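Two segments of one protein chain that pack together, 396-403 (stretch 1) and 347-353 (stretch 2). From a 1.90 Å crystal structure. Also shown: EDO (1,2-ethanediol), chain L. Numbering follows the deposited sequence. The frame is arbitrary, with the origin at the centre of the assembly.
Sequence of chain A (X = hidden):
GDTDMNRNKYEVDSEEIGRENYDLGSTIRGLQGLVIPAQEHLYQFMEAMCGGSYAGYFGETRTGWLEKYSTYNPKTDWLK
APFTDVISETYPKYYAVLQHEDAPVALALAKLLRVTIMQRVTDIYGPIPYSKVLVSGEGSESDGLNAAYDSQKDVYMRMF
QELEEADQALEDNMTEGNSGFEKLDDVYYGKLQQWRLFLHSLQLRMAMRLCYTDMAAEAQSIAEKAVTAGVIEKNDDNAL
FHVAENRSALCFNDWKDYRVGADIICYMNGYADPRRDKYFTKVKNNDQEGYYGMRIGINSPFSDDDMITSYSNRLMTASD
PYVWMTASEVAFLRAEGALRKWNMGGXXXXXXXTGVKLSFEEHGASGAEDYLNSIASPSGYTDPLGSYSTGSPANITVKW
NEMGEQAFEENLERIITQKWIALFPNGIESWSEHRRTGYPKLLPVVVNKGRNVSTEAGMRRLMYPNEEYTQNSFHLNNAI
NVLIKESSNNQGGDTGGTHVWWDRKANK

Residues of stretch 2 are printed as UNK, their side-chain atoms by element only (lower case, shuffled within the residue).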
# COMPACT_ATOMS: atom_id res chain seq x y z
N ILE A 396 10.69 -5.46 -18.45
CA ILE A 396 10.11 -4.13 -18.62
C ILE A 396 11.13 -3.01 -18.44
O ILE A 396 11.87 -2.95 -17.47
CB ILE A 396 8.89 -3.88 -17.67
CG1 ILE A 396 8.11 -2.59 -18.05
CG2 ILE A 396 9.32 -3.83 -16.21
CD1 ILE A 396 7.44 -2.65 -19.40
N THR A 397 11.16 -2.10 -19.40
CA THR A 397 12.05 -0.94 -19.34
C THR A 397 11.31 0.29 -18.96
O THR A 397 10.06 0.33 -18.96
CB THR A 397 12.69 -0.70 -20.71
OG1 THR A 397 11.67 -0.40 -21.64
CG2 THR A 397 13.47 -1.94 -21.21
N VAL A 398 12.06 1.34 -18.65
CA VAL A 398 11.44 2.62 -18.27
C VAL A 398 10.85 3.38 -19.46
O VAL A 398 9.76 3.95 -19.37
CB VAL A 398 12.43 3.56 -17.57
CG1 VAL A 398 11.74 4.87 -17.20
CG2 VAL A 398 13.02 2.89 -16.33
N LYS A 399 11.56 3.36 -20.57
CA LYS A 399 11.16 4.18 -21.72
C LYS A 399 9.75 3.82 -22.25
O LYS A 399 9.45 2.67 -22.57
CB LYS A 399 12.21 4.09 -22.84
CG LYS A 399 11.99 5.03 -24.04
CD LYS A 399 13.11 4.91 -25.05
CE LYS A 399 13.01 5.90 -26.20
NZ LYS A 399 11.76 5.65 -26.99
N TRP A 400 8.93 4.85 -22.39
CA TRP A 400 7.54 4.70 -22.90
C TRP A 400 7.48 4.04 -24.29
O TRP A 400 8.30 4.31 -25.16
CB TRP A 400 6.83 6.07 -22.91
CG TRP A 400 5.37 6.00 -23.29
CD1 TRP A 400 4.82 6.23 -24.52
CD2 TRP A 400 4.29 5.64 -22.43
NE1 TRP A 400 3.47 6.04 -24.47
CE2 TRP A 400 3.12 5.70 -23.19
CE3 TRP A 400 4.21 5.26 -21.09
CZ2 TRP A 400 1.86 5.42 -22.64
CZ3 TRP A 400 2.95 5.03 -20.53
CH2 TRP A 400 1.81 5.10 -21.30
N ASN A 401 6.53 3.12 -24.46
CA ASN A 401 6.34 2.45 -25.73
C ASN A 401 5.35 3.29 -26.51
O ASN A 401 4.20 3.40 -26.14
CB ASN A 401 5.82 1.03 -25.55
CG ASN A 401 5.70 0.27 -26.87
OD1 ASN A 401 5.35 0.85 -27.90
ND2 ASN A 401 5.92 -1.02 -26.82
N GLU A 402 5.80 3.86 -27.61
CA GLU A 402 5.00 4.87 -28.35
C GLU A 402 3.80 4.29 -29.08
O GLU A 402 3.01 5.03 -29.67
CB GLU A 402 5.92 5.59 -29.35
CG GLU A 402 7.06 6.39 -28.72
CD GLU A 402 6.62 7.54 -27.83
OE1 GLU A 402 5.49 8.09 -27.97
OE2 GLU A 402 7.46 7.96 -26.99
N MSE A 403 3.66 2.95 -29.07
CA MSE A 403 2.45 2.34 -29.58
C MSE A 403 1.28 2.64 -28.66
O MSE A 403 0.14 2.41 -29.03
CB MSE A 403 2.57 0.83 -29.66
CG MSE A 403 3.64 0.33 -30.60
SE MSE A 403 2.93 0.65 -32.40
CE MSE A 403 4.66 0.93 -33.33
N UNK A 347 -2.52 13.21 -21.57
CA UNK A 347 -2.04 11.99 -22.20
C UNK A 347 -1.35 11.02 -21.24
O UNK A 347 -0.61 11.43 -20.36
c UNK A 347 -1.06 12.36 -23.30
o UNK A 347 -2.22 11.00 -25.43
c UNK A 347 -1.68 13.11 -24.46
o UNK A 347 -3.42 12.74 -26.02
c UNK A 347 -2.51 12.22 -25.37
N UNK A 348 -1.58 9.72 -21.44
CA UNK A 348 -0.97 8.66 -20.64
C UNK A 348 0.54 8.79 -20.52
O UNK A 348 1.05 8.74 -19.41
c UNK A 348 -1.32 7.29 -21.21
N UNK A 349 1.26 9.01 -21.63
CA UNK A 349 2.72 9.17 -21.55
C UNK A 349 3.14 10.38 -20.68
O UNK A 349 4.09 10.30 -19.91
n UNK A 349 7.52 10.27 -25.60
c UNK A 349 6.94 9.95 -24.28
c UNK A 349 5.41 9.89 -24.29
c UNK A 349 3.36 9.33 -22.93
c UNK A 349 4.88 9.53 -22.93
N UNK A 350 2.43 11.50 -20.84
CA UNK A 350 2.75 12.69 -20.07
C UNK A 350 2.55 12.48 -18.56
O UNK A 350 3.39 12.90 -17.77
o UNK A 350 3.50 13.91 -22.38
c UNK A 350 2.35 14.25 -21.99
o UNK A 350 1.54 14.84 -22.72
c UNK A 350 1.94 13.88 -20.58
N UNK A 351 1.45 11.84 -18.18
CA UNK A 351 1.24 11.52 -16.76
C UNK A 351 2.29 10.56 -16.24
O UNK A 351 2.75 10.71 -15.11
c UNK A 351 -0.15 10.92 -16.53
c UNK A 351 -2.25 14.03 -15.86
c UNK A 351 -3.36 12.71 -17.52
c UNK A 351 -1.27 11.94 -16.60
c UNK A 351 -3.32 13.86 -16.73
c UNK A 351 -2.33 11.76 -17.45
c UNK A 351 -1.23 13.08 -15.81
N UNK A 352 2.66 9.57 -17.05
CA UNK A 352 3.69 8.63 -16.68
C UNK A 352 4.99 9.36 -16.42
O UNK A 352 5.64 9.18 -15.37
c UNK A 352 7.21 4.91 -17.33
c UNK A 352 6.18 6.77 -18.39
c UNK A 352 3.87 7.57 -17.78
c UNK A 352 7.24 5.91 -18.28
c UNK A 352 5.05 5.61 -16.66
o UNK A 352 8.28 4.07 -17.25
c UNK A 352 6.12 4.76 -16.51
c UNK A 352 5.06 6.64 -17.60
N UNK A 353 5.38 10.20 -17.36
CA UNK A 353 6.66 10.92 -17.23
C UNK A 353 6.63 11.88 -16.07
O UNK A 353 7.62 11.98 -15.33
c UNK A 353 7.00 11.62 -18.54
o UNK A 353 8.92 10.36 -21.30
o UNK A 353 8.02 12.37 -21.12
c UNK A 353 7.32 10.62 -19.60
c UNK A 353 8.15 11.17 -20.76
C1 EDO L . 11.51 1.88 -27.48
O1 EDO L . 10.59 2.90 -27.03
C2 EDO L . 12.37 2.30 -28.68
O2 EDO L . 13.08 3.54 -28.45
O HOH W 1 5.71 10.78 -28.00
O HOH W 2 9.68 7.71 -21.50

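Position 347 carries five side-chain atoms, three carbons and two oxygens, with both oxygens on the last carbon of an unbranched chain. This is a carboxylate one methylene longer than aspartate, and it touches nothing on stretch 1. The residue is Glu347; it occupies the N-cap position, and its backbone O accepts a hydrogen bond from N of position 351, 3.0 Å away, in the first turn of the helix.

Position 348 has a single side-chain carbon, its CB, which lies 3.8 Å from CH2 of Trp400. One carbon and nothing beyond it defines Ala348. The methyl group meets the far end of the indole obliquely, an apolar contact between two buried residues.

At position 349 four carbons run in a row and end in a nitrogen. The chain is fully extended, with all four chi angles in t, and it passes over the indole of Trp400: CB sits 3.6 Å from the centroid of the five-membered ring and 8° off its normal, a CH-pi contact over the face. The terminal nitrogen continues to the carboxylate of Glu402. Lys349 is therefore the residue, with CG 3.6 Å from CG of Trp400 and NZ 2.7 Å from OE2 of Glu402 in a hydrogen-bonded salt bridge. Water 1 closes a second path between the same side chains, accepting from NZ of Lys349 at 3.0 Å and donating to OE1 of Glu402 at 2.7 Å.

Position 350 shows two carbons, the second bearing two oxygens. This short carboxylate, out of reach of stretch 1, is Asp350.

Position 351 has one carbon followed by a ring of six carbons with no heteroatom, and it too makes no contact with stretch 1. It is Phe351.

Position 352 repeats the six-carbon ring but adds one oxygen, which lies 2.6 Å from O of Val398. A phenol is the reading, and the residue is Tyr352. Its OH donates a hydrogen bond to that carbonyl, which lies near the plane of the ring, and also comes within 3.6 Å of Val398 CG1. CD2 of Tyr352 is 3.7 Å from CE3 of Trp400; the tyrosine ring and the six-membered ring of the indole are inclined at 44°, their centroids 5.4 Å apart.

Position 353 again has three carbons, the third carrying two oxygens, and is Glu353. It reaches stretch 1 through water 2, which donates to its OE2 at 2.8 Å and accepts from the backbone N of Trp400 at 3.1 Å.

The contact is built around Trp400, whose side chain points toward the helix and meets Ala348, Lys349 and Tyr352. Spacings of one and three residues bring these side chains onto a common side of the helix. Polar links flank the indole: Tyr352 ties down the irregular backbone at Val398, while Lys349 crosses the ring with its aliphatic portion and delivers its charge to Glu402.

Stretch 2 (347-353) EAKDFYE
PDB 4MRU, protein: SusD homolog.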